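Local coordinates for long form salivary protein D7L1 (Anopheles stephensi, PDB 3NHI) that modulates mosquito blood feeding by binding and sequestering host mediators, among them cysteinyl leukotrienes and analogs of thromboxane A2, at residues A[225-230]-A[244-250]. Coordinates in Å, arbitrary orientation, origin at the centre of the assembly. Residue numbers count along the deposited sequence, not the author numbering.
Sequences EVRSVL and CLVNSRL
Here a helix packs through apolar side chains against the turn that follows a second helix, in the C-terminal half of the two-domain D7 protein, away from the lipid-binding pocket. Residues 225-230 are helical throughout; 244-246 lie on helix 238-246, N247 is the first to leave helical phi/psi, and S248, extended at -94/175, leads into helix 251-266. CA atoms lie 7.5 Å apart for V226 and L250, 6.5 Å for V229 and C244. V229 (chi1 t) wedges into the bend: its CG1 meets C244 O at 3.5 Å and L245 CD2 at 4.0 Å, its CG2 S248 CB at 3.9 Å and L250 CD1 at 3.7 Å. In this all-helical odorant-binding-protein fold the C233-C244 disulfide joins the segment just after helix 223-231 to helix 238-246. L250 CD1 (rotamer mt) lies 3.9 Å from V226 CG2; V226 also packs on I210, V211 and F214. L230 CD2 sits 4.1 Å from L245 CD1. No hydrogen bond crosses; S248 OG instead holds the bend, donating to L245 O (2.7 Å) and capping L250 N (3.0 Å).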
loop_
_atom_site.group_PDB
_atom_site.type_symbol
_atom_site.label_atom_id
_atom_site.label_comp_id
_atom_site.label_asym_id
_atom_site.label_seq_id
_atom_site.Cartn_x
_atom_site.Cartn_y
_atom_site.Cartn_z
ATOM N N GLU A 225 7.638 18.335 -14.924
ATOM C CA GLU A 225 7.015 17.842 -16.154
ATOM C C GLU A 225 5.899 16.850 -15.847
ATOM O O GLU A 225 4.862 16.861 -16.496
ATOM C CB GLU A 225 8.046 17.189 -17.083
ATOM C CG GLU A 225 9.191 18.098 -17.502
ATOM C CD GLU A 225 8.735 19.469 -17.962
ATOM O OE1 GLU A 225 8.156 19.563 -19.067
ATOM O OE2 GLU A 225 8.981 20.457 -17.224
ATOM N N VAL A 226 6.123 15.997 -14.848
ATOM C CA VAL A 226 5.104 15.041 -14.414
ATOM C C VAL A 226 3.873 15.822 -13.946
ATOM O O VAL A 226 2.750 15.546 -14.366
ATOM C CB VAL A 226 5.626 14.121 -13.294
ATOM C CG1 VAL A 226 4.505 13.219 -12.763
ATOM C CG2 VAL A 226 6.807 13.290 -13.793
ATOM N N ARG A 227 4.097 16.832 -13.108
ATOM C CA ARG A 227 3.015 17.673 -12.612
ATOM C C ARG A 227 2.283 18.375 -13.743
ATOM O O ARG A 227 1.051 18.400 -13.754
ATOM C CB ARG A 227 3.544 18.671 -11.580
ATOM C CG ARG A 227 3.962 17.982 -10.300
ATOM C CD ARG A 227 4.406 18.924 -9.179
ATOM N NE ARG A 227 4.955 18.121 -8.082
ATOM C CZ ARG A 227 4.240 17.532 -7.120
ATOM N NH1 ARG A 227 2.924 17.680 -7.064
ATOM N NH2 ARG A 227 4.856 16.807 -6.198
ATOM N N SER A 228 3.038 18.916 -14.698
ATOM C CA SER A 228 2.471 19.616 -15.855
ATOM C C SER A 228 1.606 18.702 -16.728
ATOM O O SER A 228 0.524 19.080 -17.171
ATOM C CB SER A 228 3.592 20.227 -16.704
ATOM O OG SER A 228 3.084 20.783 -17.903
ATOM N N VAL A 229 2.095 17.497 -17.000
ATOM C CA VAL A 229 1.360 16.549 -17.838
ATOM C C VAL A 229 0.041 16.143 -17.173
ATOM O O VAL A 229 -1.006 16.086 -17.828
ATOM C CB VAL A 229 2.236 15.324 -18.187
ATOM C CG1 VAL A 229 1.408 14.211 -18.791
ATOM C CG2 VAL A 229 3.356 15.733 -19.141
ATOM N N LEU A 230 0.081 15.887 -15.869
ATOM C CA LEU A 230 -1.143 15.551 -15.150
ATOM C C LEU A 230 -2.098 16.745 -15.081
ATOM O O LEU A 230 -3.312 16.600 -15.279
ATOM C CB LEU A 230 -0.820 15.037 -13.748
ATOM C CG LEU A 230 -0.072 13.699 -13.690
ATOM C CD1 LEU A 230 0.440 13.426 -12.284
ATOM C CD2 LEU A 230 -0.942 12.539 -14.189
ATOM N N CYS A 244 -2.572 10.510 -20.959
ATOM C CA CYS A 244 -1.773 11.737 -20.956
ATOM C C CYS A 244 -0.285 11.463 -20.739
ATOM O O CYS A 244 0.557 12.053 -21.412
ATOM C CB CYS A 244 -2.287 12.734 -19.923
ATOM S SG CYS A 244 -3.860 13.442 -20.433
ATOM N N LEU A 245 0.035 10.561 -19.808
ATOM C CA LEU A 245 1.427 10.227 -19.515
ATOM C C LEU A 245 2.071 9.484 -20.675
ATOM O O LEU A 245 3.183 9.823 -21.104
ATOM C CB LEU A 245 1.514 9.397 -18.230
ATOM C CG LEU A 245 1.184 10.178 -16.955
ATOM C CD1 LEU A 245 0.768 9.223 -15.846
ATOM C CD2 LEU A 245 2.336 11.071 -16.514
ATOM N N VAL A 246 1.354 8.503 -21.212
ATOM C CA VAL A 246 1.902 7.663 -22.277
ATOM C C VAL A 246 2.156 8.483 -23.541
ATOM O O VAL A 246 3.184 8.301 -24.200
ATOM C CB VAL A 246 0.988 6.450 -22.564
ATOM C CG1 VAL A 246 1.402 5.749 -23.870
ATOM C CG2 VAL A 246 1.031 5.466 -21.389
ATOM N N ASN A 247 1.265 9.420 -23.848
ATOM C CA ASN A 247 1.394 10.192 -25.082
ATOM C C ASN A 247 2.237 11.463 -24.971
ATOM O O ASN A 247 2.372 12.209 -25.943
ATOM C CB ASN A 247 0.021 10.479 -25.682
ATOM C CG ASN A 247 -0.553 9.276 -26.414
ATOM O OD1 ASN A 247 0.165 8.322 -26.719
ATOM N ND2 ASN A 247 -1.842 9.321 -26.710
ATOM N N SER A 248 2.849 11.659 -23.813
ATOM C CA SER A 248 3.676 12.831 -23.529
ATOM C C SER A 248 5.160 12.589 -23.797
ATOM O O SER A 248 5.581 11.462 -24.066
ATOM C CB SER A 248 3.519 13.214 -22.058
ATOM O OG SER A 248 4.254 12.313 -21.238
ATOM N N ARG A 249 5.953 13.650 -23.664
ATOM C CA ARG A 249 7.408 13.563 -23.777
ATOM C C ARG A 249 7.996 12.667 -22.665
ATOM O O ARG A 249 9.150 12.231 -22.752
ATOM C CB ARG A 249 8.014 14.968 -23.718
ATOM C CG ARG A 249 9.123 15.241 -24.721
ATOM C CD ARG A 249 8.619 16.039 -25.928
ATOM N NE ARG A 249 8.421 17.457 -25.616
ATOM C CZ ARG A 249 7.237 18.052 -25.476
ATOM N NH1 ARG A 249 6.109 17.364 -25.629
ATOM N NH2 ARG A 249 7.181 19.350 -25.185
ATOM N N LEU A 250 7.203 12.387 -21.628
ATOM C CA LEU A 250 7.613 11.498 -20.525
ATOM C C LEU A 250 7.468 10.011 -20.832
ATOM O O LEU A 250 7.839 9.185 -20.007
ATOM C CB LEU A 250 6.783 11.780 -19.259
ATOM C CG LEU A 250 6.898 13.154 -18.613
ATOM C CD1 LEU A 250 5.790 13.341 -17.596
ATOM C CD2 LEU A 250 8.262 13.326 -17.952
#